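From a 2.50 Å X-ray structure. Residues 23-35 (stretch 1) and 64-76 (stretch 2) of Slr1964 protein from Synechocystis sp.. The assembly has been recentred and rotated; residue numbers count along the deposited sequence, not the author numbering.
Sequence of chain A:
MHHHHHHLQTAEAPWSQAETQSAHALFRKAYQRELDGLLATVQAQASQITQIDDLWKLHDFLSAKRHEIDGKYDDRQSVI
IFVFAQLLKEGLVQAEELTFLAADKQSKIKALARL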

# COMPACT_ATOMS: atom_id res chain seq x y z
N ALA A 23 31.75 2.95 0.02
CA ALA A 23 30.58 3.24 -0.80
C ALA A 23 29.41 2.39 -0.32
O ALA A 23 28.28 2.88 -0.22
N HIS A 24 29.68 1.13 -0.03
CA HIS A 24 28.67 0.21 0.49
C HIS A 24 28.12 0.73 1.81
O HIS A 24 26.91 0.70 2.05
N ALA A 25 29.01 1.21 2.67
CA ALA A 25 28.62 1.69 3.99
C ALA A 25 27.76 2.94 3.84
O ALA A 25 26.86 3.19 4.64
N LEU A 26 28.04 3.72 2.81
CA LEU A 26 27.30 4.95 2.56
C LEU A 26 25.95 4.64 1.93
O LEU A 26 24.96 5.33 2.19
N PHE A 27 25.90 3.59 1.11
CA PHE A 27 24.65 3.11 0.53
C PHE A 27 23.66 2.73 1.63
O PHE A 27 22.52 3.18 1.63
N ARG A 28 24.12 1.90 2.56
CA ARG A 28 23.27 1.45 3.65
C ARG A 28 22.79 2.63 4.48
O ARG A 28 21.64 2.68 4.90
N LYS A 29 23.69 3.58 4.72
CA LYS A 29 23.36 4.78 5.49
C LYS A 29 22.22 5.54 4.82
O LYS A 29 21.23 5.88 5.46
N ALA A 30 22.37 5.79 3.52
CA ALA A 30 21.35 6.49 2.74
C ALA A 30 20.05 5.70 2.74
O ALA A 30 18.96 6.27 2.87
N TYR A 31 20.18 4.38 2.59
CA TYR A 31 19.03 3.48 2.61
C TYR A 31 18.22 3.68 3.89
O TYR A 31 17.00 3.79 3.85
N GLN A 32 18.92 3.73 5.02
CA GLN A 32 18.26 3.94 6.30
C GLN A 32 17.60 5.31 6.35
O GLN A 32 16.52 5.47 6.92
N ARG A 33 18.25 6.30 5.74
CA ARG A 33 17.70 7.65 5.71
C ARG A 33 16.41 7.68 4.90
O ARG A 33 15.48 8.42 5.21
N GLU A 34 16.36 6.87 3.85
CA GLU A 34 15.19 6.83 2.98
C GLU A 34 14.02 6.14 3.68
O GLU A 34 12.87 6.51 3.47
N LEU A 35 14.33 5.15 4.51
CA LEU A 35 13.31 4.48 5.30
C LEU A 35 12.67 5.46 6.27
O LEU A 35 11.45 5.51 6.42
N ALA A 64 4.85 2.08 -5.28
CA ALA A 64 5.83 2.67 -6.19
C ALA A 64 7.15 2.90 -5.48
O ALA A 64 8.21 2.51 -5.98
N LYS A 65 7.09 3.52 -4.31
CA LYS A 65 8.30 3.86 -3.56
C LYS A 65 9.03 2.59 -3.14
O LYS A 65 10.25 2.58 -3.02
N ARG A 66 8.28 1.52 -2.93
CA ARG A 66 8.86 0.25 -2.51
C ARG A 66 9.60 -0.42 -3.67
O ARG A 66 10.66 -1.03 -3.47
N HIS A 67 9.05 -0.30 -4.87
CA HIS A 67 9.67 -0.90 -6.05
C HIS A 67 10.91 -0.12 -6.44
O HIS A 67 11.92 -0.70 -6.86
N GLU A 68 10.83 1.20 -6.31
CA GLU A 68 11.95 2.09 -6.57
C GLU A 68 13.13 1.71 -5.69
O GLU A 68 14.25 1.53 -6.17
N ILE A 69 12.86 1.60 -4.39
CA ILE A 69 13.89 1.32 -3.40
C ILE A 69 14.52 -0.06 -3.58
O ILE A 69 15.72 -0.23 -3.38
N ASP A 70 13.71 -1.04 -3.95
CA ASP A 70 14.19 -2.40 -4.14
C ASP A 70 15.37 -2.45 -5.11
O ASP A 70 16.26 -3.29 -4.96
N GLY A 71 15.38 -1.55 -6.08
CA GLY A 71 16.40 -1.57 -7.12
C GLY A 71 17.21 -0.29 -7.23
O GLY A 71 17.95 -0.10 -8.19
N LYS A 72 17.07 0.59 -6.24
CA LYS A 72 17.73 1.90 -6.30
C LYS A 72 19.22 1.84 -5.97
O LYS A 72 20.02 2.57 -6.56
N TYR A 73 19.59 0.97 -5.04
CA TYR A 73 20.97 0.92 -4.55
C TYR A 73 21.80 -0.10 -5.32
O TYR A 73 22.25 -1.10 -4.76
N ASP A 74 22.00 0.18 -6.60
CA ASP A 74 22.76 -0.69 -7.48
C ASP A 74 24.24 -0.30 -7.46
O ASP A 74 24.60 0.82 -7.82
N ASP A 75 25.09 -1.23 -7.03
CA ASP A 75 26.51 -0.94 -6.83
C ASP A 75 27.35 -1.27 -8.07
O ASP A 75 28.58 -1.17 -8.03
N ARG A 76 26.69 -1.65 -9.16
CA ARG A 76 27.40 -2.04 -10.37
C ARG A 76 28.13 -0.86 -11.00
O ARG A 76 27.67 0.28 -10.95

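The most unusual feature of this contact is the carboxylate of E34, a buried acid that gathers two lysines and a tyrosine hydroxyl from the other stretch. Its CA-to-CB bond points toward stretch 2, and the chain is extended, with chi1 and chi2 both t. OE1 accepts a hydrogen bond from the Y73 hydroxyl, with OH to OE1 at 2.8 Å. OE2 accepts one from K72, with NZ to OE2 at 2.8 Å, as part of a salt bridge. K65 adds a second, longer salt bridge, its NZ 3.3 Å from E34 OE2.

A second acid lies close to this site. E68 OE2 is 4.2 Å from E34 OE2, so two like charges approach each other. The lysines offset this. K72 NZ makes a weak hydrogen bond to E68 OE2 at 3.2 Å, within a salt bridge, and K65 NZ forms a salt bridge to E68 OE1 at 3.6 Å. Each lysine therefore links E34 to E68. K72 starts sideways, but its end comes nearer through a t, t, m, t chain. K65 points toward stretch 1, with chi1 between wells and chi2 p.

The helices run antiparallel, at 177°, and their axes come no closer than 12.1 Å. Long side chains and the segment after the second helix make the contact across this gap. Y73, in that segment, has the largest area covered by the other stretch. It points toward stretch 1 with chi1 m, and its ring lies beside F27, A30, Y31 and E34. A30 also points toward stretch 2, and its CB meets the ring edge at Y73 CE1, 4.0 Å away. The Y73 hydroxyl also approaches the helix backbone, with OH 3.2 Å from Y31 CA.

Three aromatic rings pack in sequence. The edge of Y73 points toward the face of F27, with centroids 5.8 Å apart and planes at 69°. The edge of Y31 in turn meets the face of Y73 in an offset arrangement, with centroids 5.7 Å apart and planes at 86°. Y31 has chi1 t, and its CD1 lies 3.7 Å from Y73 CE2. Its CB sits over the Y73 face, 4.1 Å from the ring centroid, in a CH-pi contact.

F27 starts sideways, with chi1 at -94°, between wells. Its end comes nearer, and CE2 lies 3.8 Å from D74 O and 3.9 Å from D75 CA. I69 points in from the second helix with chi1 m and chi2 t. Its CG2 packs 3.6 Å from the ring edge of Y31 at CE1. Its CG1 lies 3.6 Å from E34 OE1, so the acid also has an apolar neighbour.

At the far end, H24 has chi1 m and D75 has chi1 p. H24 NE2 donates a hydrogen bond to D75 OD1 at 3.3 Å, with OD1 at the edge of the imidazole, near its plane. The D74 side chain points away and binds R76 within its own stretch, with R76 NH2 2.6 Å from D74 OD2.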

# COMPACT_ATOMS: atom_id res chain seq x y z
CB ALA A 23 30.88 2.96 -2.27
CB HIS A 24 29.26 -1.18 0.70
CG HIS A 24 29.50 -1.93 -0.58
ND1 HIS A 24 30.39 -2.98 -0.67
CD2 HIS A 24 28.95 -1.80 -1.81
CE1 HIS A 24 30.39 -3.45 -1.90
NE2 HIS A 24 29.52 -2.75 -2.61
CB ALA A 25 29.86 1.99 4.83
CB LEU A 26 28.10 5.89 1.65
CG LEU A 26 27.41 7.22 1.33
CD1 LEU A 26 26.93 7.89 2.62
CD2 LEU A 26 28.35 8.13 0.55
CB PHE A 27 24.89 1.89 -0.36
CG PHE A 27 25.08 2.23 -1.82
CD1 PHE A 27 25.36 3.52 -2.23
CD2 PHE A 27 24.98 1.24 -2.78
CE1 PHE A 27 25.53 3.82 -3.56
CE2 PHE A 27 25.15 1.53 -4.12
CZ PHE A 27 25.42 2.82 -4.51
CB ARG A 28 24.04 0.46 4.53
CG ARG A 28 24.40 -0.83 3.81
CD ARG A 28 25.03 -1.84 4.76
NE ARG A 28 26.41 -1.50 5.09
CZ ARG A 28 27.49 -2.03 4.53
NH1 ARG A 28 27.38 -2.96 3.59
NH2 ARG A 28 28.70 -1.64 4.91
CB LYS A 29 24.59 5.68 5.59
CG LYS A 29 24.52 6.72 6.69
CD LYS A 29 25.74 7.62 6.64
CE LYS A 29 25.98 8.34 7.96
NZ LYS A 29 27.01 7.65 8.78
CB ALA A 30 21.84 6.68 1.31
CB TYR A 31 19.50 2.03 2.49
CG TYR A 31 18.40 1.01 2.66
CD1 TYR A 31 17.36 0.93 1.75
CD2 TYR A 31 18.41 0.12 3.73
CE1 TYR A 31 16.35 -0.01 1.91
CE2 TYR A 31 17.40 -0.81 3.89
CZ TYR A 31 16.38 -0.87 2.97
OH TYR A 31 15.38 -1.80 3.13
CB GLN A 32 19.26 3.79 7.45
CG GLN A 32 19.76 2.36 7.63
CD GLN A 32 18.66 1.41 8.06
OE1 GLN A 32 17.73 1.81 8.76
NE2 GLN A 32 18.76 0.15 7.65
CB ARG A 33 18.71 8.63 5.10
CG ARG A 33 19.96 8.87 5.93
CD ARG A 33 20.62 10.16 5.52
NE ARG A 33 21.78 10.50 6.34
CZ ARG A 33 23.04 10.57 5.89
NH1 ARG A 33 23.34 10.33 4.62
NH2 ARG A 33 24.01 10.89 6.73
CB GLU A 34 15.52 6.12 1.67
CG GLU A 34 14.42 6.27 0.63
CD GLU A 34 14.85 5.82 -0.75
OE1 GLU A 34 15.79 5.00 -0.85
OE2 GLU A 34 14.25 6.30 -1.74
CB LEU A 35 13.91 3.31 6.08
CG LEU A 35 14.49 2.15 5.27
CD1 LEU A 35 15.02 1.07 6.22
CD2 LEU A 35 13.47 1.59 4.29
CB ALA A 64 5.30 3.99 -6.75
CB LYS A 65 7.96 4.70 -2.33
CG LYS A 65 9.00 5.77 -2.01
CD LYS A 65 9.02 6.86 -3.06
CE LYS A 65 9.91 8.03 -2.66
NZ LYS A 65 11.33 7.61 -2.44
CB ARG A 66 7.78 -0.69 -1.98
CG ARG A 66 8.34 -2.02 -1.51
CD ARG A 66 7.35 -2.77 -0.64
NE ARG A 66 7.86 -4.08 -0.24
CZ ARG A 66 7.28 -4.88 0.65
NH1 ARG A 66 6.16 -4.51 1.25
NH2 ARG A 66 7.83 -6.05 0.93
CB HIS A 67 8.68 -0.94 -7.22
CG HIS A 67 9.22 -1.62 -8.44
ND1 HIS A 67 9.41 -0.97 -9.64
CD2 HIS A 67 9.63 -2.90 -8.64
CE1 HIS A 67 9.90 -1.81 -10.52
NE2 HIS A 67 10.04 -2.99 -9.94
CB GLU A 68 11.53 3.53 -6.28
CG GLU A 68 12.64 4.56 -6.41
CD GLU A 68 12.23 5.93 -5.91
OE1 GLU A 68 11.02 6.14 -5.70
OE2 GLU A 68 13.11 6.80 -5.74
CB ILE A 69 13.31 1.43 -1.97
CG1 ILE A 69 13.02 2.89 -1.64
CG2 ILE A 69 14.26 0.82 -0.95
CD1 ILE A 69 12.33 3.11 -0.31
CB ASP A 70 13.06 -3.30 -4.67
CG ASP A 70 12.03 -3.64 -3.60
OD1 ASP A 70 12.36 -3.54 -2.40
OD2 ASP A 70 10.90 -4.03 -3.97
CB LYS A 72 17.05 2.89 -5.34
CG LYS A 72 17.80 4.20 -5.19
CD LYS A 72 17.15 5.12 -4.19
CE LYS A 72 16.09 5.99 -4.84
NZ LYS A 72 15.70 7.12 -3.95
CB TYR A 73 20.97 0.63 -3.05
CG TYR A 73 20.31 1.75 -2.27
CD1 TYR A 73 21.03 2.86 -1.86
CD2 TYR A 73 18.95 1.71 -1.98
CE1 TYR A 73 20.43 3.89 -1.16
CE2 TYR A 73 18.34 2.73 -1.28
CZ TYR A 73 19.09 3.82 -0.88
OH TYR A 73 18.49 4.85 -0.19
CB ASP A 74 22.21 -0.57 -8.91
CG ASP A 74 22.77 -1.61 -9.84
OD1 ASP A 74 23.70 -2.34 -9.44
OD2 ASP A 74 22.28 -1.70 -10.99
CB ASP A 75 27.04 -1.73 -5.63
CG ASP A 75 27.14 -3.22 -5.91
OD1 ASP A 75 27.99 -3.88 -5.28
OD2 ASP A 75 26.38 -3.72 -6.76
CB ARG A 76 26.44 -2.69 -11.37
CG ARG A 76 26.07 -4.12 -11.00
CD ARG A 76 25.06 -4.72 -11.95
NE ARG A 76 23.77 -4.03 -11.90
CZ ARG A 76 22.70 -4.39 -12.59
NH1 ARG A 76 22.75 -5.44 -13.40
NH2 ARG A 76 21.57 -3.71 -12.48